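Local coordinates for protein methyltransferase (Thermus thermophilus, PDB 1WS6) that probably transfers a methyl group from S-adenosylmethionine to a substrate not yet identified, at residues Leu57-Ser61 against Glu62-Ala66; Pro102-Ala106 against Gln107-Phe111. One frame throughout, in Å; residues are numbered along the deposited sequence.

Contact 1 (Leu57-Ser61 against Glu62-Ala66); sequences LEAAS and EGWEA
A59 O takes two backbone hydrogen bonds as the helix ends. W64 N donates to A59 O over 3.0 Å and nearly straight (158°), while E62 N, also 3.0 Å from A59 O, comes from the opposite face of the carbonyl plane on a more bent path; E62 N also makes a weak bond to E58 O. G63 N closes on A60 O at 3.1 Å, completing a Schellman motif whose C-prime residue is G63, at positive phi. A59 O further lies in the plane of the W64 indole, at its edge, 3.2 Å from W64 CD1, and A59 CB rests against W64 CB. With CG anti to the carbonyl carbon (chi1 -74°) and the chain extended beyond it, E62 runs back past E58 O until E62 OE2 is 2.5 Å from E58 OE2, the carboxylates steeply turned to each other. E62 OE1 is held by a salt bridge to R36, and E58 by the backbone amides of L5 and G6. With an alanine in place of E62, R36 would probably lose this carboxylate mate. Helix 25-38 packs F32 against E58, A59 and E62, and the turn delivers the chain from helix 54-61 into strand 65-69.

Contact 2 (Pro102-Ala106 against Gln107-Phe111); sequences PEAKA and QGERF
Backbone hydrogen bonds carry the contact between A104 and K105 in the last helical turn and G108 and E109 beyond it. E109 N reaches A104 O at 3.1 Å, fairly straight (159°) and tilted 26° from the carbonyl plane. G108 N meets K105 O at 2.7 Å from well above its plane. Q107 N points back to E103 O, whose position is less certain, and makes a weak bond to A104 O.

Apolar and carbon contacts come next. A104 CB touches E109 CB at 4.1 Å, and the E109 chain lies against the same carbonyl that its own amide binds, with E109 CB 3.2 Å from A104 O. E109 CG stands anti to the carbonyl carbon (chi1 -65°), also close to A104 O, before the chain bends at chi2 and carries the carboxylate away from the helix.

Among charged groups, E109 OE1 forms a salt bridge with R44, which also bonds R110 O and makes a cation-pi contact with F111. Within the exit loop, R110 NH1 gives a weak bond to E109 O, 2.6 Å away. The 6→1 and 5→2 bonds around G108, at positive phi, define a Schellman motif, which ends helix 97-106 before strand 111-116.

In the fold
Contacts 1 and 2 are two Schellman-type helix ends in series along the chain, each passing from a helix towards a parallel strand of the central sheet. Their centres lie about 19 Å apart and their nearest atoms about 5 Å, without touching. Contact 1 is buried, about 10 Å from the centre of the chain, whereas contact 2 is at the surface, about 17 Å from it. Strand 44-48 lies between strands 65-69 and 111-116 in the sheet, and its R44 pairs with E109 of contact 2 and more weakly with E65. W64 of contact 1 packs on strand 111-116. Any cofactor would probably bind near G51, G53 and G56, at the opposite end of helix 54-61.

Contact 1 (Leu57-Ser61 against Glu62-Ala66)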
loop_
_atom_site.group_PDB
_atom_site.type_symbol
_atom_site.label_atom_id
_atom_site.label_comp_id
_atom_site.label_asym_id
_atom_site.label_seq_id
_atom_site.Cartn_x
_atom_site.Cartn_y
_atom_site.Cartn_z
ATOM N N LEU A 57 7.000 -1.568 1.496
ATOM C CA LEU A 57 8.431 -1.824 1.414
ATOM C C LEU A 57 8.788 -2.381 0.039
ATOM O O LEU A 57 9.905 -2.184 -0.458
ATOM C CB LEU A 57 8.867 -2.795 2.512
ATOM C CG LEU A 57 8.841 -2.184 3.917
ATOM C CD1 LEU A 57 9.254 -3.222 4.961
ATOM C CD2 LEU A 57 9.790 -0.989 3.955
ATOM N N GLU A 58 7.833 -3.079 -0.573
ATOM C CA GLU A 58 8.051 -3.638 -1.896
ATOM C C GLU A 58 8.211 -2.460 -2.852
ATOM O O GLU A 58 9.081 -2.463 -3.719
ATOM C CB GLU A 58 6.860 -4.499 -2.310
ATOM C CG GLU A 58 6.983 -5.130 -3.690
ATOM C CD GLU A 58 8.034 -6.231 -3.750
ATOM O OE1 GLU A 58 8.116 -7.034 -2.796
ATOM O OE2 GLU A 58 8.765 -6.303 -4.758
ATOM N N ALA A 59 7.372 -1.446 -2.684
ATOM C CA ALA A 59 7.446 -0.261 -3.531
ATOM C C ALA A 59 8.805 0.413 -3.342
ATOM O O ALA A 59 9.463 0.784 -4.315
ATOM C CB ALA A 59 6.318 0.722 -3.180
ATOM N N ALA A 60 9.220 0.564 -2.089
ATOM C CA ALA A 60 10.495 1.193 -1.792
ATOM C C ALA A 60 11.619 0.422 -2.451
ATOM O O ALA A 60 12.507 1.004 -3.067
ATOM C CB ALA A 60 10.714 1.248 -0.299
ATOM N N SER A 61 11.572 -0.897 -2.330
ATOM C CA SER A 61 12.598 -1.743 -2.910
ATOM C C SER A 61 12.632 -1.617 -4.418
ATOM O O SER A 61 13.659 -1.863 -5.046
ATOM C CB SER A 61 12.353 -3.206 -2.539
ATOM O OG SER A 61 13.319 -4.048 -3.144
ATOM N N GLU A 62 11.511 -1.227 -5.007
ATOM C CA GLU A 62 11.460 -1.123 -6.449
ATOM C C GLU A 62 11.666 0.272 -6.999
ATOM O O GLU A 62 11.371 0.531 -8.160
ATOM C CB GLU A 62 10.156 -1.736 -6.974
ATOM C CG GLU A 62 10.181 -3.260 -6.907
ATOM C CD GLU A 62 8.940 -3.920 -7.475
ATOM O OE1 GLU A 62 8.464 -3.509 -8.560
ATOM O OE2 GLU A 62 8.451 -4.875 -6.835
ATOM N N GLY A 63 12.188 1.163 -6.166
ATOM C CA GLY A 63 12.463 2.513 -6.620
ATOM C C GLY A 63 11.434 3.592 -6.352
ATOM O O GLY A 63 11.609 4.726 -6.795
ATOM N N TRP A 64 10.358 3.262 -5.647
ATOM C CA TRP A 64 9.341 4.260 -5.326
ATOM C C TRP A 64 9.745 5.005 -4.067
ATOM O O TRP A 64 10.504 4.483 -3.254
ATOM C CB TRP A 64 7.991 3.603 -5.057
ATOM C CG TRP A 64 7.379 2.971 -6.240
ATOM C CD1 TRP A 64 7.635 1.728 -6.737
ATOM C CD2 TRP A 64 6.435 3.574 -7.120
ATOM N NE1 TRP A 64 6.899 1.519 -7.883
ATOM C CE2 TRP A 64 6.158 2.644 -8.139
ATOM C CE3 TRP A 64 5.801 4.816 -7.151
ATOM C CZ2 TRP A 64 5.275 2.920 -9.175
ATOM C CZ3 TRP A 64 4.928 5.087 -8.177
ATOM C CH2 TRP A 64 4.671 4.146 -9.177
ATOM N N GLU A 65 9.244 6.226 -3.917
ATOM C CA GLU A 65 9.497 7.023 -2.718
ATOM C C GLU A 65 8.257 6.676 -1.885
ATOM O O GLU A 65 7.184 7.256 -2.063
ATOM C CB GLU A 65 9.517 8.517 -3.054
ATOM C CG GLU A 65 10.082 9.387 -1.938
ATOM C CD GLU A 65 9.922 10.883 -2.199
ATOM O OE1 GLU A 65 10.196 11.322 -3.340
ATOM O OE2 GLU A 65 9.534 11.613 -1.256
ATOM N N ALA A 66 8.406 5.713 -0.987
ATOM C CA ALA A 66 7.280 5.237 -0.203
ATOM C C ALA A 66 6.992 5.905 1.129
ATOM O O ALA A 66 7.887 6.220 1.898
ATOM C CB ALA A 66 7.420 3.733 0.005
#

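Contact 2 (Pro102-Ala106 against Gln107-Phe111)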
loop_
_atom_site.group_PDB
_atom_site.type_symbol
_atom_site.label_atom_id
_atom_site.label_comp_id
_atom_site.label_asym_id
_atom_site.label_seq_id
_atom_site.Cartn_x
_atom_site.Cartn_y
_atom_site.Cartn_z
ATOM N N PRO A 102 -6.236 14.048 6.064
ATOM C CA PRO A 102 -6.511 15.484 6.158
ATOM C C PRO A 102 -5.219 16.280 6.187
ATOM O O PRO A 102 -5.030 17.211 5.410
ATOM C CB PRO A 102 -7.281 15.612 7.471
ATOM C CG PRO A 102 -7.917 14.273 7.639
ATOM C CD PRO A 102 -6.841 13.320 7.194
ATOM N N GLU A 103 -4.323 15.899 7.084
ATOM C CA GLU A 103 -3.056 16.600 7.217
ATOM C C GLU A 103 -2.175 16.512 5.977
ATOM O O GLU A 103 -1.535 17.491 5.593
ATOM C CB GLU A 103 -2.311 16.077 8.446
ATOM C CG GLU A 103 -2.971 16.517 9.743
ATOM C CD GLU A 103 -2.383 15.868 10.977
ATOM O OE1 GLU A 103 -1.169 15.553 10.991
ATOM O OE2 GLU A 103 -3.145 15.690 11.941
ATOM N N ALA A 104 -2.145 15.347 5.342
ATOM C CA ALA A 104 -1.332 15.183 4.152
ATOM C C ALA A 104 -1.793 16.182 3.103
ATOM O O ALA A 104 -0.972 16.835 2.454
ATOM C CB ALA A 104 -1.451 13.766 3.616
ATOM N N LYS A 105 -3.108 16.307 2.947
ATOM C CA LYS A 105 -3.652 17.235 1.971
ATOM C C LYS A 105 -3.174 18.668 2.256
ATOM O O LYS A 105 -2.610 19.331 1.383
ATOM C CB LYS A 105 -5.186 17.176 1.974
ATOM C CG LYS A 105 -5.807 17.629 0.659
ATOM C CD LYS A 105 -7.327 17.797 0.739
ATOM C CE LYS A 105 -8.066 16.491 1.033
ATOM N NZ LYS A 105 -7.814 15.933 2.397
ATOM N N ALA A 106 -3.379 19.139 3.480
ATOM C CA ALA A 106 -2.967 20.489 3.837
ATOM C C ALA A 106 -1.492 20.763 3.549
ATOM O O ALA A 106 -1.112 21.901 3.260
ATOM C CB ALA A 106 -3.263 20.753 5.309
ATOM N N GLN A 107 -0.662 19.730 3.627
ATOM C CA GLN A 107 0.764 19.897 3.385
ATOM C C GLN A 107 1.063 19.878 1.899
ATOM O O GLN A 107 2.218 19.972 1.490
ATOM C CB GLN A 107 1.561 18.788 4.080
ATOM C CG GLN A 107 1.150 18.549 5.527
ATOM C CD GLN A 107 2.016 17.518 6.236
ATOM O OE1 GLN A 107 1.671 17.041 7.322
ATOM N NE2 GLN A 107 3.154 17.179 5.633
ATOM N N GLY A 108 0.017 19.754 1.091
ATOM C CA GLY A 108 0.205 19.716 -0.349
ATOM C C GLY A 108 0.923 18.450 -0.787
ATOM O O GLY A 108 1.627 18.434 -1.799
ATOM N N GLU A 109 0.749 17.381 -0.016
ATOM C CA GLU A 109 1.378 16.107 -0.334
ATOM C C GLU A 109 0.713 15.466 -1.547
ATOM O O GLU A 109 -0.515 15.509 -1.696
ATOM C CB GLU A 109 1.265 15.152 0.856
ATOM C CG GLU A 109 2.020 15.605 2.081
ATOM C CD GLU A 109 3.502 15.356 1.955
ATOM O OE1 GLU A 109 4.030 15.464 0.829
ATOM O OE2 GLU A 109 4.142 15.066 2.986
ATOM N N ARG A 110 1.530 14.881 -2.416
ATOM C CA ARG A 110 1.011 14.206 -3.594
ATOM C C ARG A 110 1.781 12.944 -3.945
ATOM O O ARG A 110 2.989 12.839 -3.708
ATOM C CB ARG A 110 0.939 15.171 -4.777
ATOM C CG ARG A 110 -0.484 15.648 -4.988
ATOM C CD ARG A 110 -0.553 17.122 -5.256
ATOM N NE ARG A 110 -1.913 17.645 -5.106
ATOM C CZ ARG A 110 -2.588 17.672 -3.958
ATOM N NH1 ARG A 110 -2.040 17.200 -2.844
ATOM N NH2 ARG A 110 -3.805 18.198 -3.920
ATOM N N PHE A 111 1.059 11.979 -4.502
ATOM C CA PHE A 111 1.633 10.691 -4.854
ATOM C C PHE A 111 1.173 10.220 -6.214
ATOM O O PHE A 111 0.135 10.651 -6.724
ATOM C CB PHE A 111 1.211 9.642 -3.830
ATOM C CG PHE A 111 1.488 10.032 -2.411
ATOM C CD1 PHE A 111 2.614 9.561 -1.756
ATOM C CD2 PHE A 111 0.623 10.881 -1.732
ATOM C CE1 PHE A 111 2.877 9.930 -0.448
ATOM C CE2 PHE A 111 0.879 11.255 -0.422
ATOM C CZ PHE A 111 2.007 10.779 0.222
#